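Local coordinates for protein telomerase reverse transcriptase (Candida tropicalis MYA-3404, PDB 6ZD1) that probably extends chromosome ends as a reverse transcriptase, copying a template in the enzyme's RNA component into telomeric DNA repeats, at residues A[2-12]-A[38-49]; A[96-104]-A[131-139]. All coordinates share one frame; numbering follows the deposited sequence.

Interaction 1: residues A[2-12]-A[38-49]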
loop_
_atom_site.group_PDB
_atom_site.type_symbol
_atom_site.label_atom_id
_atom_site.label_comp_id
_atom_site.label_asym_id
_atom_site.label_seq_id
_atom_site.Cartn_x
_atom_site.Cartn_y
_atom_site.Cartn_z
ATOM N N GLU A 2 -12.565 -19.953 23.336
ATOM C CA GLU A 2 -13.113 -18.806 22.623
ATOM C C GLU A 2 -12.233 -18.402 21.439
ATOM O O GLU A 2 -12.153 -17.228 21.085
ATOM C CB GLU A 2 -13.288 -17.628 23.580
ATOM C CG GLU A 2 -12.047 -17.292 24.380
ATOM C CD GLU A 2 -12.313 -16.244 25.435
ATOM O OE1 GLU A 2 -13.443 -16.215 25.972
ATOM O OE2 GLU A 2 -11.395 -15.445 25.722
ATOM N N ILE A 3 -11.572 -19.389 20.837
ATOM C CA ILE A 3 -10.801 -19.199 19.617
ATOM C C ILE A 3 -11.480 -19.856 18.422
ATOM O O ILE A 3 -11.473 -19.306 17.317
ATOM C CB ILE A 3 -9.358 -19.726 19.795
ATOM C CG1 ILE A 3 -8.531 -18.748 20.633
ATOM C CG2 ILE A 3 -8.688 -19.971 18.452
ATOM C CD1 ILE A 3 -8.354 -17.388 19.988
ATOM N N ILE A 4 -12.071 -21.027 18.629
ATOM C CA ILE A 4 -12.846 -21.731 17.614
ATOM C C ILE A 4 -14.318 -21.482 17.917
ATOM O O ILE A 4 -14.839 -21.945 18.938
ATOM C CB ILE A 4 -12.527 -23.232 17.612
ATOM C CG1 ILE A 4 -11.014 -23.443 17.659
ATOM C CG2 ILE A 4 -13.154 -23.924 16.402
ATOM C CD1 ILE A 4 -10.595 -24.889 17.782
ATOM N N ARG A 5 -14.998 -20.753 17.034
ATOM C CA ARG A 5 -16.419 -20.452 17.183
ATOM C C ARG A 5 -17.244 -21.191 16.132
ATOM O O ARG A 5 -18.216 -20.664 15.588
ATOM C CB ARG A 5 -16.666 -18.944 17.135
ATOM C CG ARG A 5 -16.661 -18.277 18.521
ATOM C CD ARG A 5 -16.112 -16.847 18.490
ATOM N NE ARG A 5 -14.736 -16.802 17.997
ATOM C CZ ARG A 5 -13.967 -15.716 17.992
ATOM N NH1 ARG A 5 -14.430 -14.563 18.461
ATOM N NH2 ARG A 5 -12.729 -15.784 17.518
ATOM N N THR A 6 -16.838 -22.423 15.830
ATOM C CA THR A 6 -17.611 -23.357 15.026
ATOM C C THR A 6 -17.572 -24.715 15.715
ATOM O O THR A 6 -16.679 -24.995 16.518
ATOM C CB THR A 6 -17.075 -23.460 13.587
ATOM O OG1 THR A 6 -15.662 -23.693 13.614
ATOM C CG2 THR A 6 -17.352 -22.178 12.815
ATOM N N ASN A 7 -18.558 -25.558 15.415
ATOM C CA ASN A 7 -18.631 -26.863 16.053
ATOM C C ASN A 7 -17.829 -27.887 15.254
ATOM O O ASN A 7 -17.290 -27.595 14.184
ATOM C CB ASN A 7 -20.087 -27.302 16.229
ATOM C CG ASN A 7 -20.868 -27.312 14.924
ATOM O OD1 ASN A 7 -20.299 -27.418 13.841
ATOM N ND2 ASN A 7 -22.188 -27.202 15.029
ATOM N N VAL A 8 -17.743 -29.110 15.788
ATOM C CA VAL A 8 -17.027 -30.178 15.093
ATOM C C VAL A 8 -17.666 -30.457 13.742
ATOM O O VAL A 8 -16.971 -30.772 12.767
ATOM C CB VAL A 8 -16.987 -31.452 15.962
ATOM C CG1 VAL A 8 -16.069 -32.492 15.335
ATOM C CG2 VAL A 8 -16.550 -31.123 17.380
ATOM N N GLN A 9 -18.992 -30.343 13.660
ATOM C CA GLN A 9 -19.686 -30.593 12.403
ATOM C C GLN A 9 -19.259 -29.601 11.329
ATOM O O GLN A 9 -19.081 -29.974 10.163
ATOM C CB GLN A 9 -21.197 -30.528 12.632
ATOM C CG GLN A 9 -22.038 -30.761 11.393
ATOM C CD GLN A 9 -23.522 -30.630 11.675
ATOM O OE1 GLN A 9 -23.927 -30.193 12.754
ATOM N NE2 GLN A 9 -24.345 -31.010 10.705
ATOM N N GLU A 10 -19.078 -28.333 11.704
ATOM C CA GLU A 10 -18.715 -27.307 10.730
ATOM C C GLU A 10 -17.245 -27.388 10.336
ATOM O O GLU A 10 -16.907 -27.206 9.161
ATOM C CB GLU A 10 -19.041 -25.919 11.287
ATOM C CG GLU A 10 -20.523 -25.562 11.243
ATOM C CD GLU A 10 -20.917 -24.550 12.306
ATOM O OE1 GLU A 10 -21.843 -24.844 13.091
ATOM O OE2 GLU A 10 -20.300 -23.466 12.362
ATOM N N VAL A 11 -16.359 -27.662 11.295
ATOM C CA VAL A 11 -14.934 -27.747 10.983
ATOM C C VAL A 11 -14.660 -28.947 10.087
ATOM O O VAL A 11 -13.925 -28.849 9.098
ATOM C CB VAL A 11 -14.096 -27.805 12.272
ATOM C CG1 VAL A 11 -12.634 -28.063 11.936
ATOM C CG2 VAL A 11 -14.238 -26.514 13.057
ATOM N N LEU A 12 -15.250 -30.098 10.418
ATOM C CA LEU A 12 -15.085 -31.276 9.574
ATOM C C LEU A 12 -15.678 -31.050 8.189
ATOM O O LEU A 12 -15.192 -31.616 7.205
ATOM C CB LEU A 12 -15.717 -32.493 10.249
ATOM C CG LEU A 12 -15.514 -33.861 9.596
ATOM C CD1 LEU A 12 -14.983 -34.867 10.606
ATOM C CD2 LEU A 12 -16.815 -34.353 8.985
ATOM N N LYS A 38 -12.519 -36.441 13.005
ATOM C CA LYS A 38 -13.422 -35.955 14.041
ATOM C C LYS A 38 -12.824 -36.147 15.427
ATOM O O LYS A 38 -13.119 -35.373 16.345
ATOM C CB LYS A 38 -14.772 -36.665 13.932
ATOM C CG LYS A 38 -15.850 -36.093 14.838
ATOM C CD LYS A 38 -17.166 -36.835 14.678
ATOM C CE LYS A 38 -17.706 -36.693 13.263
ATOM N NZ LYS A 38 -18.994 -37.417 13.077
ATOM N N ASN A 39 -11.962 -37.153 15.594
ATOM C CA ASN A 39 -11.297 -37.339 16.877
ATOM C C ASN A 39 -10.340 -36.191 17.168
ATOM O O ASN A 39 -10.272 -35.703 18.302
ATOM C CB ASN A 39 -10.558 -38.678 16.897
ATOM C CG ASN A 39 -10.102 -39.071 18.290
ATOM O OD1 ASN A 39 -9.057 -38.626 18.764
ATOM N ND2 ASN A 39 -10.884 -39.915 18.950
ATOM N N VAL A 40 -9.621 -35.721 16.148
ATOM C CA VAL A 40 -8.687 -34.621 16.353
ATOM C C VAL A 40 -9.439 -33.310 16.524
ATOM O O VAL A 40 -9.148 -32.529 17.437
ATOM C CB VAL A 40 -7.684 -34.547 15.189
ATOM C CG1 VAL A 40 -6.757 -33.345 15.357
ATOM C CG2 VAL A 40 -6.884 -35.834 15.098
ATOM N N VAL A 41 -10.431 -33.054 15.666
ATOM C CA VAL A 41 -11.168 -31.796 15.748
ATOM C C VAL A 41 -11.860 -31.678 17.098
ATOM O O VAL A 41 -11.903 -30.595 17.698
ATOM C CB VAL A 41 -12.170 -31.677 14.585
ATOM C CG1 VAL A 41 -12.990 -30.407 14.723
ATOM C CG2 VAL A 41 -11.440 -31.695 13.252
ATOM N N SER A 42 -12.376 -32.795 17.617
ATOM C CA SER A 42 -13.035 -32.758 18.917
ATOM C C SER A 42 -12.044 -32.426 20.021
ATOM O O SER A 42 -12.344 -31.623 20.911
ATOM C CB SER A 42 -13.717 -34.096 19.204
ATOM O OG SER A 42 -14.652 -34.422 18.193
ATOM N N ARG A 43 -10.847 -33.012 19.967
ATOM C CA ARG A 43 -9.864 -32.752 21.013
ATOM C C ARG A 43 -9.306 -31.338 20.924
ATOM O O ARG A 43 -8.976 -30.741 21.955
ATOM C CB ARG A 43 -8.741 -33.782 20.940
ATOM C CG ARG A 43 -9.137 -35.138 21.496
ATOM C CD ARG A 43 -8.434 -36.257 20.762
ATOM N NE ARG A 43 -6.988 -36.201 20.918
ATOM C CZ ARG A 43 -6.130 -36.697 20.034
ATOM N NH1 ARG A 43 -6.579 -37.270 18.926
ATOM N NH2 ARG A 43 -4.827 -36.610 20.254
ATOM N N ILE A 44 -9.210 -30.780 19.717
ATOM C CA ILE A 44 -8.748 -29.403 19.582
ATOM C C ILE A 44 -9.801 -28.441 20.112
ATOM O O ILE A 44 -9.499 -27.533 20.895
ATOM C CB ILE A 44 -8.387 -29.096 18.119
ATOM C CG1 ILE A 44 -7.165 -29.912 17.696
ATOM C CG2 ILE A 44 -8.139 -27.604 17.936
ATOM C CD1 ILE A 44 -6.769 -29.717 16.254
ATOM N N ILE A 45 -11.060 -28.643 19.714
ATOM C CA ILE A 45 -12.140 -27.785 20.192
ATOM C C ILE A 45 -12.287 -27.913 21.704
ATOM O O ILE A 45 -12.559 -26.929 22.403
ATOM C CB ILE A 45 -13.450 -28.115 19.453
ATOM C CG1 ILE A 45 -13.330 -27.723 17.980
ATOM C CG2 ILE A 45 -14.629 -27.393 20.083
ATOM C CD1 ILE A 45 -14.609 -27.918 17.191
ATOM N N SER A 46 -12.089 -29.122 22.236
ATOM C CA SER A 46 -12.195 -29.308 23.679
ATOM C C SER A 46 -11.098 -28.555 24.418
ATOM O O SER A 46 -11.363 -27.909 25.440
ATOM C CB SER A 46 -12.145 -30.796 24.030
ATOM O OG SER A 46 -10.840 -31.317 23.850
ATOM N N ASN A 47 -9.865 -28.616 23.913
ATOM C CA ASN A 47 -8.788 -27.857 24.535
ATOM C C ASN A 47 -9.058 -26.363 24.462
ATOM O O ASN A 47 -8.703 -25.621 25.385
ATOM C CB ASN A 47 -7.455 -28.196 23.868
ATOM C CG ASN A 47 -7.012 -29.615 24.154
ATOM O OD1 ASN A 47 -7.314 -30.166 25.212
ATOM N ND2 ASN A 47 -6.289 -30.215 23.214
ATOM N N ASP A 48 -9.710 -25.915 23.387
ATOM C CA ASP A 48 -10.030 -24.500 23.234
ATOM C C ASP A 48 -10.942 -24.009 24.355
ATOM O O ASP A 48 -10.766 -22.896 24.864
ATOM C CB ASP A 48 -10.678 -24.269 21.869
ATOM C CG ASP A 48 -11.016 -22.818 21.620
ATOM O OD1 ASP A 48 -10.359 -21.937 22.215
ATOM O OD2 ASP A 48 -11.950 -22.560 20.833
ATOM N N LYS A 49 -11.917 -24.827 24.760
ATOM C CA LYS A 49 -12.894 -24.361 25.738
ATOM C C LYS A 49 -12.311 -24.295 27.145
ATOM O O LYS A 49 -12.722 -23.444 27.942
ATOM C CB LYS A 49 -14.135 -25.256 25.720
ATOM C CG LYS A 49 -14.714 -25.496 24.332
ATOM C CD LYS A 49 -14.857 -24.207 23.532
ATOM C CE LYS A 49 -15.160 -24.508 22.068
ATOM N NZ LYS A 49 -15.183 -23.296 21.200
#

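Interaction 2: residues A[96-104]-A[131-139]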
loop_
_atom_site.group_PDB
_atom_site.type_symbol
_atom_site.label_atom_id
_atom_site.label_comp_id
_atom_site.label_asym_id
_atom_site.label_seq_id
_atom_site.Cartn_x
_atom_site.Cartn_y
_atom_site.Cartn_z
ATOM N N LEU A 96 0.114 -33.877 20.102
ATOM C CA LEU A 96 1.272 -34.188 19.265
ATOM C C LEU A 96 0.863 -34.849 17.951
ATOM O O LEU A 96 1.459 -34.578 16.901
ATOM C CB LEU A 96 2.255 -35.082 20.024
ATOM C CG LEU A 96 3.565 -35.380 19.286
ATOM C CD1 LEU A 96 4.442 -34.136 19.195
ATOM C CD2 LEU A 96 4.317 -36.524 19.941
ATOM N N ASP A 97 -0.137 -35.734 17.989
ATOM C CA ASP A 97 -0.611 -36.352 16.754
ATOM C C ASP A 97 -1.294 -35.341 15.839
ATOM O O ASP A 97 -1.259 -35.499 14.614
ATOM C CB ASP A 97 -1.553 -37.516 17.070
ATOM C CG ASP A 97 -2.722 -37.103 17.940
ATOM O OD1 ASP A 97 -2.611 -36.077 18.642
ATOM O OD2 ASP A 97 -3.753 -37.811 17.927
ATOM N N ALA A 98 -1.906 -34.295 16.406
ATOM C CA ALA A 98 -2.553 -33.281 15.576
ATOM C C ALA A 98 -1.549 -32.565 14.680
ATOM O O ALA A 98 -1.916 -32.077 13.605
ATOM C CB ALA A 98 -3.301 -32.274 16.450
ATOM N N TRP A 99 -0.287 -32.477 15.111
ATOM C CA TRP A 99 0.795 -31.963 14.277
ATOM C C TRP A 99 1.301 -32.989 13.269
ATOM O O TRP A 99 2.061 -32.622 12.366
ATOM C CB TRP A 99 1.966 -31.494 15.146
ATOM C CG TRP A 99 1.607 -30.446 16.159
ATOM C CD1 TRP A 99 1.097 -30.656 17.407
ATOM C CD2 TRP A 99 1.747 -29.023 16.020
ATOM N NE1 TRP A 99 0.904 -29.458 18.050
ATOM C CE2 TRP A 99 1.295 -28.440 17.220
ATOM C CE3 TRP A 99 2.208 -28.188 14.995
ATOM C CZ2 TRP A 99 1.290 -27.060 17.426
ATOM C CZ3 TRP A 99 2.202 -26.816 15.202
ATOM C CH2 TRP A 99 1.747 -26.267 16.408
ATOM N N GLY A 100 0.931 -34.256 13.423
ATOM C CA GLY A 100 1.348 -35.295 12.497
ATOM C C GLY A 100 2.818 -35.646 12.574
ATOM O O GLY A 100 3.471 -35.789 11.533
ATOM N N GLY A 101 3.358 -35.788 13.779
ATOM C CA GLY A 101 4.748 -36.166 13.917
ATOM C C GLY A 101 5.536 -35.213 14.789
ATOM O O GLY A 101 5.321 -33.998 14.743
ATOM N N THR A 102 6.471 -35.749 15.565
ATOM C CA THR A 102 7.307 -34.918 16.426
ATOM C C THR A 102 8.370 -34.146 15.647
ATOM O O THR A 102 9.213 -33.479 16.261
ATOM C CB THR A 102 7.969 -35.786 17.499
ATOM O OG1 THR A 102 8.844 -34.979 18.296
ATOM C CG2 THR A 102 8.765 -36.911 16.852
ATOM N N GLU A 103 8.333 -34.220 14.318
ATOM C CA GLU A 103 9.173 -33.405 13.454
ATOM C C GLU A 103 8.381 -32.600 12.439
ATOM O O GLU A 103 8.833 -31.524 12.040
ATOM C CB GLU A 103 10.196 -34.278 12.708
ATOM C CG GLU A 103 11.120 -35.055 13.623
ATOM C CD GLU A 103 12.340 -35.579 12.900
ATOM O OE1 GLU A 103 12.973 -34.793 12.164
ATOM O OE2 GLU A 103 12.663 -36.774 13.063
ATOM N N ASN A 104 7.212 -33.091 12.012
ATOM C CA ASN A 104 6.297 -32.248 11.249
ATOM C C ASN A 104 5.861 -31.039 12.062
ATOM O O ASN A 104 5.556 -29.986 11.492
ATOM C CB ASN A 104 5.077 -33.056 10.802
ATOM C CG ASN A 104 5.384 -33.991 9.650
ATOM O OD1 ASN A 104 6.205 -33.683 8.785
ATOM N ND2 ASN A 104 4.723 -35.142 9.630
ATOM N N SER A 131 5.257 -29.374 3.736
ATOM C CA SER A 131 6.415 -30.210 3.463
ATOM C C SER A 131 6.509 -31.384 4.439
ATOM O O SER A 131 7.608 -31.910 4.672
ATOM C CB SER A 131 7.703 -29.385 3.483
ATOM O OG SER A 131 7.707 -28.467 2.407
ATOM N N GLY A 132 5.367 -31.841 4.981
ATOM C CA GLY A 132 5.321 -33.072 5.742
ATOM C C GLY A 132 4.795 -34.195 4.864
ATOM O O GLY A 132 4.282 -33.963 3.773
ATOM N N ILE A 133 4.957 -35.437 5.332
ATOM C CA ILE A 133 4.710 -36.499 4.362
ATOM C C ILE A 133 3.637 -37.537 4.705
ATOM O O ILE A 133 2.599 -37.597 4.039
ATOM C CB ILE A 133 6.057 -37.202 4.099
ATOM C CG1 ILE A 133 6.864 -37.279 5.412
ATOM C CG2 ILE A 133 6.853 -36.445 3.037
ATOM C CD1 ILE A 133 8.375 -37.129 5.248
ATOM N N LYS A 134 3.838 -38.329 5.760
ATOM C CA LYS A 134 2.919 -39.434 6.048
ATOM C C LYS A 134 2.507 -39.549 7.499
ATOM O O LYS A 134 1.460 -40.145 7.778
ATOM C CB LYS A 134 3.542 -40.773 5.629
ATOM C CG LYS A 134 3.705 -40.964 4.134
ATOM C CD LYS A 134 2.541 -41.717 3.499
ATOM C CE LYS A 134 2.673 -41.657 1.982
ATOM N NZ LYS A 134 1.569 -42.334 1.247
ATOM N N LEU A 135 3.296 -39.012 8.427
ATOM C CA LEU A 135 3.169 -39.298 9.845
ATOM C C LEU A 135 1.859 -38.797 10.429
ATOM O O LEU A 135 1.583 -39.071 11.601
ATOM C CB LEU A 135 4.381 -38.713 10.577
ATOM C CG LEU A 135 5.721 -39.326 10.135
ATOM C CD1 LEU A 135 6.907 -38.650 10.807
ATOM C CD2 LEU A 135 5.755 -40.828 10.395
ATOM N N SER A 136 1.058 -38.067 9.653
ATOM C CA SER A 136 -0.295 -37.690 10.056
ATOM C C SER A 136 -1.205 -38.858 9.698
ATOM O O SER A 136 -1.818 -38.893 8.632
ATOM C CB SER A 136 -0.741 -36.406 9.359
ATOM O OG SER A 136 0.235 -35.375 9.434
ATOM N N LYS A 137 -1.302 -39.828 10.609
ATOM C CA LYS A 137 -2.104 -41.032 10.391
ATOM C C LYS A 137 -3.583 -40.700 10.605
ATOM O O LYS A 137 -4.216 -41.107 11.580
ATOM C CB LYS A 137 -1.640 -42.153 11.314
ATOM C CG LYS A 137 -0.131 -42.424 11.299
ATOM C CD LYS A 137 0.338 -43.125 10.024
ATOM C CE LYS A 137 1.828 -43.457 10.095
ATOM N NZ LYS A 137 2.302 -44.266 8.933
ATOM N N PHE A 138 -4.135 -39.947 9.651
ATOM C CA PHE A 138 -5.497 -39.419 9.745
ATOM C C PHE A 138 -5.658 -38.575 11.014
ATOM O O PHE A 138 -6.424 -38.898 11.924
ATOM C CB PHE A 138 -6.538 -40.543 9.684
ATOM C CG PHE A 138 -6.396 -41.439 8.484
ATOM C CD1 PHE A 138 -6.940 -41.077 7.262
ATOM C CD2 PHE A 138 -5.724 -42.648 8.582
ATOM C CE1 PHE A 138 -6.811 -41.901 6.160
ATOM C CE2 PHE A 138 -5.591 -43.478 7.484
ATOM C CZ PHE A 138 -6.136 -43.104 6.271
ATOM N N LYS A 139 -4.877 -37.498 11.067
ATOM C CA LYS A 139 -4.919 -36.535 12.165
ATOM C C LYS A 139 -5.005 -35.100 11.647
ATOM O O LYS A 139 -5.999 -34.699 11.043
ATOM C CB LYS A 139 -3.688 -36.675 13.059
ATOM C CG LYS A 139 -3.681 -37.911 13.940
ATOM C CD LYS A 139 -2.658 -38.933 13.468
ATOM C CE LYS A 139 -1.235 -38.401 13.575
ATOM N NZ LYS A 139 -0.209 -39.453 13.325
#

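Interaction 1: residues A[2-12]-A[38-49]
V8, at the start of helix 8-12, fits as a knob into a hole formed by K38, V41, S42 and I45 of helix 38-49 (axes 9.7 Å apart, at 125°). Its CG1, anti to the backbone N (chi1 -172°), reaches K38 CG at 3.6 Å, while CG2 faces I45 CD1. Compact valines fit between the two helices: V11 and V41 run past each other in opposite directions. Extended I4, in the preceding loop, lays CD1 against I44 CG2 (3.7 Å) and I45 CG1, both side chains met at about right angles. L171 and W166 of helix 158-179 pack on I4 and V11, respectively.

The polar contacts gather on D48, whose carboxylate holds three successive backbone amides. I3 N is shared by the syn lone pairs of both oxygens. E2 N meets OD1, and I4 N meets OD2 at 2.7 Å, each well out of the carboxylate plane. Short, two-pronged aspartate pins the start of the modelled chain, with Y53 OH also bonding OD1. At the loop's end, N7 caps helix 8-12, OD1 accepting from E10 N at 2.6 Å. K49 NZ makes a salt bridge with D48 OD2 through a weak, 3.3 Å hydrogen bond and lies 2.7 Å from I4 O.

Interaction 2: residues A[96-104]-A[131-139]
K139 folds its aliphatic chain over the backbone carbonyl of D97, bringing both CB and CE to 3.1 Å from D97 O. A lysine can span this surface with methylenes alone; its CE also touches D97 CB at 3.6 Å, the two side chains crossing at about a right angle. Next along, G100 meets S136 and L135: G100 CA is 3.3 Å from S136 OG, and G100 O lies 3.2 Å from L135 CB. Glycine suits this place because the backbones draw together to 3.8 Å between the CA atoms of G100 and S136, and because its phi is positive (70°). At the far end N104 turns OD1 to G132 CA at 3.2 Å, another approach that a residue without a side chain allows. No hydrogen bond joins the two segments.

Bonds inside each segment position these groups. K139, bent at chi2 and chi3, curls back so that NZ donates to L135 O in the carbonyl plane; the bond is modelled very short, so its exact length is doubtful. N104 ND2 points at G100 O, again at a doubtfully short distance. Farther out, W99 makes a cation-pi contact with K105. Two successive inverse gamma turns, centred on S136 and K137, shape the second segment. The contact joins the loop before helix 104-117 to the loop after helix 126-129, within the region matching the telomerase RNA-binding domain family.

Along the chain the two contacts come in series, interaction 1 closing before interaction 2 opens. Their centres are 18 Å apart, 36 and 37 Å respectively from the centre of the chain and on the same side of it. Helix 36-50 joins them directly: R43 NH2 forms a salt bridge with D97 OD1 at 2.8 Å, and V40 packs its two methyls on A98 and K139. Helix 158-179 touches both contacts too, since Y163 packs on I44 and its OH bonds A98 O. The N-terminal residues are thereby connected, through helices 36-50 and 158-179, to loops in the region assigned to the RNA-binding domain family, at the periphery of the protein.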